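Long-range contacts in 3-oxosteroid 1-dehydrogenase (Sterolibacterium denitrificans, PDB 7P18), which probably catalyses the FAD-dependent 1,2-dehydrogenation of 3-oxosteroids to 3-oxo-Delta(1)-steroids, passing the electrons to an acceptor: residues A[21-25]-A[100-105]; A[158-164]-A[186-191]; A[354-358]-A[369-373]. One frame throughout, in Å; residues are numbered along the deposited sequence.

Contact 1: residues A[21-25]-A[100-105]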
ATOM      1  N   LEU A  21      -2.857   7.112 -14.506  1.00 25.91           N
ATOM      2  CA  LEU A  21      -4.165   6.615 -15.026  1.00 23.03           C
ATOM      3  C   LEU A  21      -5.018   7.815 -15.451  1.00 23.36           C
ATOM      4  O   LEU A  21      -5.533   7.801 -16.592  1.00 23.82           O
ATOM      5  CB  LEU A  21      -4.873   5.769 -13.960  1.00 23.47           C
ATOM      6  CG  LEU A  21      -6.121   4.975 -14.397  1.00 23.23           C
ATOM      7  CD1 LEU A  21      -7.331   5.877 -14.519  1.00 24.15           C
ATOM      8  CD2 LEU A  21      -5.895   4.243 -15.692  1.00 24.54           C
ATOM      9  N   ALA A  22      -5.153   8.824 -14.594  1.00 23.45           N
ATOM     10  CA  ALA A  22      -5.950  10.030 -14.888  1.00 24.31           C
ATOM     11  C   ALA A  22      -5.397  10.673 -16.167  1.00 28.25           C
ATOM     12  O   ALA A  22      -6.205  11.090 -17.030  1.00 25.93           O
ATOM     13  CB  ALA A  22      -5.978  10.975 -13.717  1.00 25.00           C
ATOM     14  N   ALA A  23      -4.074  10.742 -16.296  1.00 27.35           N
ATOM     15  CA  ALA A  23      -3.388  11.347 -17.460  1.00 27.94           C
ATOM     16  C   ALA A  23      -3.751  10.580 -18.741  1.00 26.71           C
ATOM     17  O   ALA A  23      -4.116  11.237 -19.764  1.00 29.52           O
ATOM     18  CB  ALA A  23      -1.888  11.375 -17.220  1.00 26.45           C
ATOM     19  N   ALA A  24      -3.672   9.268 -18.729  1.00 24.72           N
ATOM     20  CA  ALA A  24      -3.955   8.432 -19.913  1.00 28.53           C
ATOM     21  C   ALA A  24      -5.434   8.602 -20.285  1.00 31.21           C
ATOM     22  O   ALA A  24      -5.765   8.719 -21.499  1.00 28.51           O
ATOM     23  CB  ALA A  24      -3.626   6.993 -19.634  1.00 26.46           C
ATOM     24  N   ARG A  25      -6.298   8.620 -19.280  1.00 28.05           N
ATOM     25  CA  ARG A  25      -7.760   8.678 -19.510  1.00 27.82           C
ATOM     26  C   ARG A  25      -8.104  10.051 -20.087  1.00 28.32           C
ATOM     27  O   ARG A  25      -8.898  10.094 -21.041  1.00 28.22           O
ATOM     28  CB  ARG A  25      -8.553   8.363 -18.244  1.00 27.23           C
ATOM     29  CG  ARG A  25     -10.059   8.486 -18.431  1.00 25.64           C
ATOM     30  CD  ARG A  25     -10.594   7.434 -19.376  1.00 26.65           C
ATOM     31  NE  ARG A  25     -12.051   7.505 -19.454  1.00 27.60           N
ATOM     32  CZ  ARG A  25     -12.817   6.715 -20.195  1.00 30.51           C
ATOM     33  NH1 ARG A  25     -12.303   5.737 -20.934  1.00 29.10           N
ATOM     34  NH2 ARG A  25     -14.121   6.906 -20.170  1.00 30.29           N
ATOM     35  N   TYR A 100     -11.185  -0.466 -18.732  1.00 25.53           N
ATOM     36  CA  TYR A 100     -10.532   0.576 -19.534  1.00 24.16           C
ATOM     37  C   TYR A 100      -9.043   0.258 -19.649  1.00 26.42           C
ATOM     38  O   TYR A 100      -8.522   0.295 -20.783  1.00 25.25           O
ATOM     39  CB  TYR A 100     -10.742   1.981 -18.956  1.00 23.53           C
ATOM     40  CG  TYR A 100      -9.786   3.017 -19.496  1.00 24.02           C
ATOM     41  CD1 TYR A 100      -9.824   3.432 -20.813  1.00 25.34           C
ATOM     42  CD2 TYR A 100      -8.788   3.547 -18.687  1.00 24.41           C
ATOM     43  CE1 TYR A 100      -8.897   4.337 -21.326  1.00 23.27           C
ATOM     44  CE2 TYR A 100      -7.867   4.454 -19.172  1.00 24.82           C
ATOM     45  CZ  TYR A 100      -7.925   4.874 -20.488  1.00 26.39           C
ATOM     46  OH  TYR A 100      -6.998   5.792 -20.924  1.00 25.71           O
ATOM     47  N   ILE A 101      -8.379  -0.023 -18.530  1.00 25.92           N
ATOM     48  CA  ILE A 101      -6.950  -0.441 -18.569  1.00 27.04           C
ATOM     49  C   ILE A 101      -6.821  -1.641 -19.519  1.00 27.38           C
ATOM     50  O   ILE A 101      -5.968  -1.596 -20.431  1.00 28.14           O
ATOM     51  CB  ILE A 101      -6.405  -0.770 -17.173  1.00 25.88           C
ATOM     52  CG1 ILE A 101      -6.290   0.484 -16.307  1.00 27.28           C
ATOM     53  CG2 ILE A 101      -5.076  -1.487 -17.338  1.00 24.87           C
ATOM     54  CD1 ILE A 101      -5.806   0.244 -14.889  1.00 28.29           C
ATOM     55  N   ASN A 102      -7.600  -2.699 -19.288  1.00 27.11           N
ATOM     56  CA  ASN A 102      -7.411  -3.991 -19.983  1.00 27.14           C
ATOM     57  C   ASN A 102      -7.627  -3.826 -21.502  1.00 27.72           C
ATOM     58  O   ASN A 102      -6.884  -4.466 -22.253  1.00 25.84           O
ATOM     59  CB  ASN A 102      -8.296  -5.079 -19.411  1.00 27.68           C
ATOM     60  CG  ASN A 102      -7.825  -5.590 -18.082  1.00 27.99           C
ATOM     61  OD1 ASN A 102      -6.722  -5.245 -17.641  1.00 29.90           O
ATOM     62  ND2 ASN A 102      -8.705  -6.322 -17.407  1.00 29.49           N
ATOM     63  N   ALA A 103      -8.543  -2.963 -21.925  1.00 27.51           N
ATOM     64  CA  ALA A 103      -8.903  -2.800 -23.358  1.00 29.16           C
ATOM     65  C   ALA A 103      -7.915  -1.828 -24.027  1.00 32.66           C
ATOM     66  O   ALA A 103      -7.769  -1.910 -25.230  1.00 31.58           O
ATOM     67  CB  ALA A 103     -10.333  -2.333 -23.507  1.00 33.91           C
ATOM     68  N   ASN A 104      -7.243  -0.937 -23.288  1.00 26.02           N
ATOM     69  CA  ASN A 104      -6.519   0.188 -23.932  1.00 28.33           C
ATOM     70  C   ASN A 104      -5.023   0.215 -23.567  1.00 27.21           C
ATOM     71  O   ASN A 104      -4.387   1.211 -23.934  1.00 30.31           O
ATOM     72  CB  ASN A 104      -7.224   1.499 -23.608  1.00 28.14           C
ATOM     73  CG  ASN A 104      -8.626   1.505 -24.167  1.00 32.10           C
ATOM     74  OD1 ASN A 104      -8.787   1.730 -25.354  1.00 32.46           O
ATOM     75  ND2 ASN A 104      -9.632   1.233 -23.345  1.00 27.08           N
ATOM     76  N   MET A 105      -4.499  -0.826 -22.918  1.00 27.43           N
ATOM     77  CA  MET A 105      -3.099  -0.842 -22.417  1.00 28.21           C
ATOM     78  C   MET A 105      -2.530  -2.243 -22.522  1.00 27.03           C
ATOM     79  O   MET A 105      -3.315  -3.224 -22.504  1.00 28.98           O
ATOM     80  CB  MET A 105      -3.037  -0.358 -20.963  1.00 27.48           C
ATOM     81  CG  MET A 105      -3.600   1.062 -20.773  1.00 26.86           C
ATOM     82  SD  MET A 105      -3.293   1.670 -19.067  1.00 26.28           S
ATOM     83  CE  MET A 105      -4.145   3.232 -19.099  1.00 26.80           C
TER

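Contact 2: residues A[158-164]-A[186-191]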
ATOM      1  N   LEU A 158      11.950 -12.771  -6.044  1.00 47.80           N
ATOM      2  CA  LEU A 158      12.399 -14.136  -5.675  1.00 47.29           C
ATOM      3  C   LEU A 158      13.926 -14.168  -5.609  1.00 50.00           C
ATOM      4  O   LEU A 158      14.561 -13.868  -6.655  1.00 46.41           O
ATOM      5  CB  LEU A 158      11.912 -15.132  -6.729  1.00 43.50           C
ATOM      6  CG  LEU A 158      12.153 -16.600  -6.394  1.00 41.92           C
ATOM      7  CD1 LEU A 158      11.556 -16.939  -5.042  1.00 41.16           C
ATOM      8  CD2 LEU A 158      11.598 -17.494  -7.488  1.00 43.33           C
ATOM      9  N   MET A 159      14.473 -14.575  -4.456  1.00 60.41           N
ATOM     10  CA  MET A 159      15.937 -14.540  -4.157  1.00 62.16           C
ATOM     11  C   MET A 159      16.451 -13.121  -4.449  1.00 58.84           C
ATOM     12  O   MET A 159      17.590 -13.002  -4.929  1.00 63.17           O
ATOM     13  CB  MET A 159      16.735 -15.549  -5.005  1.00 69.32           C
ATOM     14  CG  MET A 159      16.319 -17.014  -4.857  1.00 72.24           C
ATOM     15  SD  MET A 159      16.210 -17.623  -3.143  1.00 81.51           S
ATOM     16  CE  MET A 159      15.592 -19.290  -3.404  1.00 78.74           C
ATOM     17  N   GLY A 160      15.613 -12.095  -4.225  1.00 53.24           N
ATOM     18  CA  GLY A 160      15.894 -10.677  -4.525  1.00 49.55           C
ATOM     19  C   GLY A 160      16.202 -10.406  -5.985  1.00 46.12           C
ATOM     20  O   GLY A 160      16.862  -9.398  -6.259  1.00 52.27           O
ATOM     21  N   LYS A 161      15.728 -11.239  -6.909  1.00 42.55           N
ATOM     22  CA  LYS A 161      16.063 -11.146  -8.353  1.00 45.65           C
ATOM     23  C   LYS A 161      14.785 -11.136  -9.210  1.00 44.96           C
ATOM     24  O   LYS A 161      14.592 -10.184  -9.992  1.00 44.48           O
ATOM     25  CB  LYS A 161      16.958 -12.316  -8.781  1.00 52.20           C
ATOM     26  CG  LYS A 161      18.277 -12.439  -8.020  1.00 61.89           C
ATOM     27  CD  LYS A 161      19.393 -13.111  -8.801  1.00 67.54           C
ATOM     28  CE  LYS A 161      20.399 -13.823  -7.915  1.00 74.43           C
ATOM     29  NZ  LYS A 161      20.920 -12.944  -6.840  1.00 77.63           N
ATOM     30  N   ALA A 162      13.973 -12.191  -9.088  1.00 43.94           N
ATOM     31  CA  ALA A 162      12.950 -12.585 -10.082  1.00 42.57           C
ATOM     32  C   ALA A 162      11.579 -12.037  -9.668  1.00 33.92           C
ATOM     33  O   ALA A 162      11.161 -12.254  -8.522  1.00 35.67           O
ATOM     34  CB  ALA A 162      12.922 -14.084 -10.229  1.00 43.91           C
ATOM     35  N   SER A 163      10.936 -11.319 -10.582  1.00 38.14           N
ATOM     36  CA  SER A 163       9.587 -10.720 -10.357  1.00 34.93           C
ATOM     37  C   SER A 163       8.567 -11.861 -10.267  1.00 34.67           C
ATOM     38  O   SER A 163       8.683 -12.813 -11.086  1.00 35.75           O
ATOM     39  CB  SER A 163       9.260  -9.762 -11.430  1.00 32.13           C
ATOM     40  OG  SER A 163      10.113  -8.623 -11.347  1.00 36.64           O
ATOM     41  N   MET A 164       7.624 -11.780  -9.315  1.00 34.88           N
ATOM     42  CA  MET A 164       6.435 -12.680  -9.274  1.00 33.40           C
ATOM     43  C   MET A 164       5.148 -11.874  -9.054  1.00 35.99           C
ATOM     44  O   MET A 164       5.211 -10.770  -8.477  1.00 31.51           O
ATOM     45  CB  MET A 164       6.566 -13.680  -8.132  1.00 34.56           C
ATOM     46  CG  MET A 164       7.841 -14.544  -8.238  1.00 43.62           C
ATOM     47  SD  MET A 164       8.041 -15.599  -6.793  1.00 49.67           S
ATOM     48  CE  MET A 164       7.784 -14.443  -5.427  1.00 53.81           C
ATOM     49  N   SER A 186      10.349 -19.444 -12.286  1.00 48.05           N
ATOM     50  CA  SER A 186      10.576 -17.986 -12.071  1.00 50.64           C
ATOM     51  C   SER A 186      12.067 -17.666 -12.254  1.00 44.64           C
ATOM     52  O   SER A 186      12.408 -16.860 -13.153  1.00 44.95           O
ATOM     53  CB  SER A 186      10.063 -17.539 -10.722  1.00 49.36           C
ATOM     54  OG  SER A 186       8.636 -17.550 -10.678  1.00 47.21           O
ATOM     55  N   LEU A 187      12.928 -18.324 -11.486  1.00 52.79           N
ATOM     56  CA  LEU A 187      14.404 -18.133 -11.572  1.00 52.69           C
ATOM     57  C   LEU A 187      14.907 -18.645 -12.918  1.00 50.41           C
ATOM     58  O   LEU A 187      15.737 -17.962 -13.542  1.00 56.04           O
ATOM     59  CB  LEU A 187      15.056 -18.812 -10.370  1.00 54.38           C
ATOM     60  CG  LEU A 187      14.863 -18.031  -9.079  1.00 57.20           C
ATOM     61  CD1 LEU A 187      15.096 -18.904  -7.865  1.00 58.56           C
ATOM     62  CD2 LEU A 187      15.780 -16.811  -9.059  1.00 57.96           C
ATOM     63  N   GLY A 188      14.333 -19.742 -13.392  1.00 54.23           N
ATOM     64  CA  GLY A 188      14.536 -20.236 -14.764  1.00 55.48           C
ATOM     65  C   GLY A 188      14.395 -19.138 -15.793  1.00 56.00           C
ATOM     66  O   GLY A 188      15.395 -18.860 -16.491  1.00 55.92           O
ATOM     67  N   ARG A 189      13.206 -18.527 -15.890  1.00 53.57           N
ATOM     68  CA  ARG A 189      12.879 -17.468 -16.889  1.00 51.07           C
ATOM     69  C   ARG A 189      13.966 -16.382 -16.841  1.00 47.68           C
ATOM     70  O   ARG A 189      14.394 -15.930 -17.915  1.00 51.01           O
ATOM     71  CB  ARG A 189      11.499 -16.864 -16.573  1.00 52.08           C
ATOM     72  CG  ARG A 189      10.954 -15.906 -17.622  1.00 54.51           C
ATOM     73  CD  ARG A 189       9.802 -15.067 -17.089  1.00 55.99           C
ATOM     74  NE  ARG A 189      10.259 -14.202 -16.003  1.00 55.33           N
ATOM     75  CZ  ARG A 189       9.807 -14.233 -14.753  1.00 54.40           C
ATOM     76  NH1 ARG A 189       8.829 -15.063 -14.412  1.00 60.02           N
ATOM     77  NH2 ARG A 189      10.317 -13.409 -13.849  1.00 46.12           N
ATOM     78  N   TYR A 190      14.356 -15.987 -15.621  1.00 43.96           N
ATOM     79  CA  TYR A 190      15.286 -14.866 -15.293  1.00 51.20           C
ATOM     80  C   TYR A 190      16.678 -15.139 -15.904  1.00 48.65           C
ATOM     81  O   TYR A 190      17.209 -14.292 -16.666  1.00 49.57           O
ATOM     82  CB  TYR A 190      15.351 -14.690 -13.771  1.00 50.18           C
ATOM     83  CG  TYR A 190      16.349 -13.669 -13.279  1.00 60.81           C
ATOM     84  CD1 TYR A 190      17.691 -13.990 -13.134  1.00 65.21           C
ATOM     85  CD2 TYR A 190      15.955 -12.379 -12.957  1.00 63.08           C
ATOM     86  CE1 TYR A 190      18.614 -13.051 -12.704  1.00 58.92           C
ATOM     87  CE2 TYR A 190      16.865 -11.433 -12.512  1.00 65.02           C
ATOM     88  CZ  TYR A 190      18.202 -11.771 -12.394  1.00 64.05           C
ATOM     89  OH  TYR A 190      19.106 -10.852 -11.959  1.00 62.39           O
ATOM     90  N   TYR A 191      17.245 -16.306 -15.605  1.00 53.18           N
ATOM     91  CA  TYR A 191      18.619 -16.682 -16.036  1.00 52.33           C
ATOM     92  C   TYR A 191      18.636 -16.920 -17.546  1.00 53.52           C
ATOM     93  O   TYR A 191      19.626 -16.539 -18.176  1.00 68.75           O
ATOM     94  CB  TYR A 191      19.146 -17.817 -15.170  1.00 45.64           C
ATOM     95  CG  TYR A 191      19.547 -17.346 -13.792  1.00 47.22           C
ATOM     96  CD1 TYR A 191      20.621 -16.486 -13.623  1.00 47.20           C
ATOM     97  CD2 TYR A 191      18.879 -17.767 -12.658  1.00 38.60           C
ATOM     98  CE1 TYR A 191      21.003 -16.032 -12.370  1.00 45.07           C
ATOM     99  CE2 TYR A 191      19.242 -17.320 -11.394  1.00 42.84           C
ATOM    100  CZ  TYR A 191      20.315 -16.453 -11.247  1.00 49.53           C
ATOM    101  OH  TYR A 191      20.711 -16.021 -10.008  1.00 52.84           O
TER
HETATM  102  O   HOH W   1       7.349 -15.153 -11.684  1.00 49.30           O

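Contact 3: residues A[354-358]-A[369-373]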
ATOM      1  N   GLN A 354       2.574  -8.859  27.314  1.00 29.88           N
ATOM      2  CA  GLN A 354       1.175  -9.310  27.096  1.00 30.26           C
ATOM      3  C   GLN A 354       0.815  -9.123  25.620  1.00 28.78           C
ATOM      4  O   GLN A 354       1.238  -8.089  25.015  1.00 27.10           O
ATOM      5  CB  GLN A 354       0.174  -8.513  27.934  1.00 35.41           C
ATOM      6  CG  GLN A 354       0.481  -8.407  29.426  1.00 41.48           C
ATOM      7  CD  GLN A 354      -0.251  -7.192  29.973  1.00 49.42           C
ATOM      8  OE1 GLN A 354      -0.284  -6.104  29.376  1.00 57.88           O
ATOM      9  NE2 GLN A 354      -0.862  -7.351  31.127  1.00 50.87           N
ATOM     10  N   ARG A 355      -0.001 -10.027  25.080  1.00 27.26           N
ATOM     11  CA  ARG A 355      -0.624  -9.849  23.743  1.00 27.40           C
ATOM     12  C   ARG A 355      -1.736  -8.808  23.830  1.00 24.79           C
ATOM     13  O   ARG A 355      -2.383  -8.709  24.895  1.00 25.22           O
ATOM     14  CB  ARG A 355      -1.146 -11.185  23.197  1.00 25.94           C
ATOM     15  CG  ARG A 355      -0.038 -12.166  22.851  1.00 28.44           C
ATOM     16  CD  ARG A 355      -0.616 -13.512  22.427  1.00 31.04           C
ATOM     17  NE  ARG A 355      -1.413 -13.411  21.209  1.00 28.47           N
ATOM     18  CZ  ARG A 355      -2.665 -13.844  21.052  1.00 28.43           C
ATOM     19  NH1 ARG A 355      -3.315 -14.435  22.039  1.00 26.26           N
ATOM     20  NH2 ARG A 355      -3.278 -13.668  19.887  1.00 28.47           N
ATOM     21  N   PHE A 356      -2.011  -8.076  22.738  1.00 24.06           N
ATOM     22  CA  PHE A 356      -3.073  -7.023  22.735  1.00 22.53           C
ATOM     23  C   PHE A 356      -3.848  -7.005  21.418  1.00 23.56           C
ATOM     24  O   PHE A 356      -4.872  -6.238  21.332  1.00 24.29           O
ATOM     25  CB  PHE A 356      -2.494  -5.640  23.014  1.00 22.89           C
ATOM     26  CG  PHE A 356      -1.411  -5.180  22.085  1.00 21.52           C
ATOM     27  CD1 PHE A 356      -1.718  -4.500  20.935  1.00 21.60           C
ATOM     28  CD2 PHE A 356      -0.077  -5.456  22.349  1.00 22.61           C
ATOM     29  CE1 PHE A 356      -0.718  -4.104  20.067  1.00 22.67           C
ATOM     30  CE2 PHE A 356       0.923  -5.083  21.475  1.00 24.78           C
ATOM     31  CZ  PHE A 356       0.599  -4.401  20.321  1.00 23.96           C
ATOM     32  N   ILE A 357      -3.397  -7.794  20.435  1.00 24.36           N
ATOM     33  CA  ILE A 357      -3.956  -7.792  19.060  1.00 25.74           C
ATOM     34  C   ILE A 357      -3.845  -9.190  18.459  1.00 24.79           C
ATOM     35  O   ILE A 357      -2.783  -9.822  18.577  1.00 24.98           O
ATOM     36  CB  ILE A 357      -3.268  -6.730  18.183  1.00 24.03           C
ATOM     37  CG1 ILE A 357      -3.920  -6.583  16.805  1.00 25.25           C
ATOM     38  CG2 ILE A 357      -1.750  -6.939  18.046  1.00 25.82           C
ATOM     39  CD1 ILE A 357      -5.357  -6.115  16.813  1.00 27.32           C
ATOM     40  N   ASN A 358      -4.891  -9.581  17.720  1.00 22.98           N
ATOM     41  CA  ASN A 358      -4.818 -10.671  16.720  1.00 23.82           C
ATOM     42  C   ASN A 358      -3.598 -10.432  15.839  1.00 22.22           C
ATOM     43  O   ASN A 358      -3.593  -9.446  15.074  1.00 25.92           O
ATOM     44  CB  ASN A 358      -6.124 -10.813  15.932  1.00 23.29           C
ATOM     45  CG  ASN A 358      -6.063 -11.871  14.841  1.00 25.22           C
ATOM     46  OD1 ASN A 358      -5.081 -12.591  14.706  1.00 24.78           O
ATOM     47  ND2 ASN A 358      -7.133 -11.974  14.063  1.00 24.70           N
ATOM     48  N   ALA A 369      -4.354  -0.663  16.865  1.00 22.98           N
ATOM     49  CA  ALA A 369      -4.349  -1.398  18.137  1.00 22.14           C
ATOM     50  C   ALA A 369      -3.045  -1.101  18.885  1.00 21.79           C
ATOM     51  O   ALA A 369      -3.095  -1.142  20.120  1.00 23.01           O
ATOM     52  CB  ALA A 369      -4.518  -2.887  17.911  1.00 21.05           C
ATOM     53  N   MET A 370      -1.934  -0.887  18.185  1.00 21.26           N
ATOM     54  CA  MET A 370      -0.635  -0.515  18.853  1.00 24.21           C
ATOM     55  C   MET A 370      -0.853   0.810  19.612  1.00 24.98           C
ATOM     56  O   MET A 370      -0.528   0.893  20.811  1.00 22.65           O
ATOM     57  CB  MET A 370       0.501  -0.369  17.846  1.00 22.73           C
ATOM     58  CG  MET A 370       0.936  -1.682  17.206  1.00 22.54           C
ATOM     59  SD  MET A 370       2.127  -1.483  15.943  1.00 23.06           S
ATOM     60  CE  MET A 370       3.558  -0.865  16.836  1.00 21.38           C
ATOM     61  N   TYR A 371      -1.476   1.788  18.966  1.00 23.71           N
ATOM     62  CA  TYR A 371      -1.764   3.109  19.604  1.00 24.50           C
ATOM     63  C   TYR A 371      -2.757   2.913  20.736  1.00 24.73           C
ATOM     64  O   TYR A 371      -2.604   3.524  21.817  1.00 24.87           O
ATOM     65  CB  TYR A 371      -2.194   4.152  18.576  1.00 22.51           C
ATOM     66  CG  TYR A 371      -1.061   4.767  17.802  1.00 23.28           C
ATOM     67  CD1 TYR A 371      -0.191   5.682  18.392  1.00 23.53           C
ATOM     68  CD2 TYR A 371      -0.799   4.400  16.494  1.00 22.78           C
ATOM     69  CE1 TYR A 371       0.858   6.244  17.681  1.00 22.03           C
ATOM     70  CE2 TYR A 371       0.229   4.960  15.765  1.00 23.87           C
ATOM     71  CZ  TYR A 371       1.092   5.860  16.376  1.00 21.59           C
ATOM     72  OH  TYR A 371       2.083   6.398  15.639  1.00 22.28           O
ATOM     73  N   GLU A 372      -3.771   2.085  20.542  1.00 25.46           N
ATOM     74  CA  GLU A 372      -4.808   1.874  21.575  1.00 24.59           C
ATOM     75  C   GLU A 372      -4.159   1.244  22.807  1.00 29.02           C
ATOM     76  O   GLU A 372      -4.426   1.729  23.948  1.00 25.61           O
ATOM     77  CB  GLU A 372      -5.957   1.018  21.043  1.00 30.65           C
ATOM     78  CG  GLU A 372      -7.172   1.016  21.936  1.00 37.49           C
ATOM     79  CD  GLU A 372      -7.121   0.133  23.169  1.00 49.94           C
ATOM     80  OE1 GLU A 372      -6.272  -0.814  23.201  1.00 57.44           O
ATOM     81  OE2 GLU A 372      -7.934   0.397  24.113  1.00 57.55           O
ATOM     82  N   ASN A 373      -3.327   0.213  22.639  1.00 24.28           N
ATOM     83  CA  ASN A 373      -2.670  -0.420  23.818  1.00 25.57           C
ATOM     84  C   ASN A 373      -1.603   0.523  24.415  1.00 24.40           C
ATOM     85  O   ASN A 373      -1.456   0.519  25.638  1.00 24.87           O
ATOM     86  CB  ASN A 373      -2.067  -1.772  23.493  1.00 25.77           C
ATOM     87  CG  ASN A 373      -1.609  -2.453  24.760  1.00 25.35           C
ATOM     88  OD1 ASN A 373      -0.432  -2.428  25.074  1.00 27.86           O
ATOM     89  ND2 ASN A 373      -2.551  -3.000  25.503  1.00 24.81           N
TER
HETATM   90  O   HOH W   2      -2.142  -3.718  28.508  1.00 40.21           O

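Contact 1: residues A[21-25]-A[100-105]
Helices 17-28 and 84-104 run past each other here with the axes of their short segments 12.1 Å apart at closest approach and 58° between their N-to-C directions. At that spacing the backbones stay well separated, the nearest CA atoms being those of Leu21 and Ile101 at 8.4 Å, so the gap is bridged by side chains. Tyr100 does most of the bridging. Its ring reaches across to helix 17-28, where Arg25 lies over one face: Arg25 CD sits 4.0 Å from the Tyr100 ring centroid as a CH-pi contact, and Arg25 CZ at 4.8 Å makes a cation-pi interaction. At the edge of the same ring, Leu21 CD2 packs 4.0 Å from Tyr100 CE2. Leu21 CD2 also touches Ile101 CG1 at 3.8 Å, and Met105, the first residue past the helix, brings its CE to 3.8 Å from Ala24 CB. Tyr100 OH hydrogen-bonds to Asp28 on the last turn of helix 17-28, and Arg25 NE to Asn555 of helix 543-559. Helix 17-28 follows a glycine-rich turn consistent with the Rossmann-type dinucleotide-binding motif of FAD enzymes; the grip between these segments is apolar and pi in kind, with the Tyr100-Asp28 bond a polar addition.

Contact 2: residues A[158-164]-A[186-191]
Leu187 is the hub of the apolar centre, set on helix 179-191 so that its branched end meets three residues of segment 158-164. Leu187 CG lies 3.7 Å from Leu158 CD2, Leu187 CD1 is 3.8 Å from Met159 CG, and Leu187 CD2 is 4.1 Å from Ala162 CB. The backbones come closest here too, with the CA atoms of Ala162 and Leu187 5.9 Å apart; the small Ala162 is consistent with so close an approach of the strand to the helix. One turn further on, Tyr190 takes Lys161 CB over its ring face, a CH-pi contact of 4.1 Å from that CB to the Tyr190 ring centroid. Segment 158-164 is a tight antiparallel hairpin with a classic beta bulge, in which Lys161 and Ala162 both face Leu158; Leu158 O receives both Lys161 N (2.9 Å) and Ala162 N (3.0 Å). The bulge places two consecutive side chains, Lys161 and Ala162, against the helix. The side chain of Met164, at the end of the segment, is about 7 Å from the bound androsta-1,4-diene-3,17-dione, which puts this end of the hairpin near the steroid pocket. The polar edge is built round Ser163 O, which accepts a hydrogen bond of 3.3 Å from Arg189 NH2. A water donates to Ser163 O (2.8 Å) and accepts from Arg189 NH1 (3.1 Å) and Ser186 OG (2.9 Å); Ser186 OG is also hydrogen-bonded to Gln182 NE2. Arg189 also makes a salt bridge to Asp203, which in turn accepts a hydrogen bond from the Ser163 backbone nitrogen.

Contact 3: residues A[354-358]-A[369-373]
Gln354 opens the loop segment with a water-mediated link: the water donates to Gln354 OE1 at 3.1 Å and accepts from Asn373 ND2, also at 3.1 Å. Arg355 turns away from helix 363-377 and forms salt bridges with Asp453 and Glu359. Phe356 then points back and makes the main contact, its ring lodged against one turn of the helix. Phe356 CD1 lies 3.7 Å from Ala369 O, Phe356 CE1 is 4.1 Å from Met370 CG, and Phe356 CB approaches Asn373 ND2 at 3.6 Å. Beside it, Ile357 places CD1 3.5 Å from Ala369 CB. Asn373 OD1, meanwhile, is held by Ser377 and Asn350, tying the helix to the start of the loop. Asn358 leads away from the interface, with ND2 hydrogen-bonded to Asp464. This is a connection folding back on the helix it introduces: the loop leaves strand 347-349, part of the antiparallel sheet containing strand 486-502, and Phe356 packs on one turn of helix 363-377, away from the FAD and steroid sites.

The three contacts follow one another along the chain without touching. Contact 1 is the buried one, joining two helices; contact 2 is partly buried and sets a bulged hairpin on a helix; contact 3 lies at the surface, where a loop meets the helix that follows it. No helix or strand is shared. Contacts 1 and 3 fall on opposite sides of the chain's centre, with their own centres about 42 Å apart, while contacts 1 and 2 are closer, about 28 Å between centres. Arginine serves as a pi partner in contact 1 but as a hydrogen-bond donor in contact 2. Water bridges both of the less buried contacts, and contact 2 alone combines it with a direct hydrogen bond between its segments.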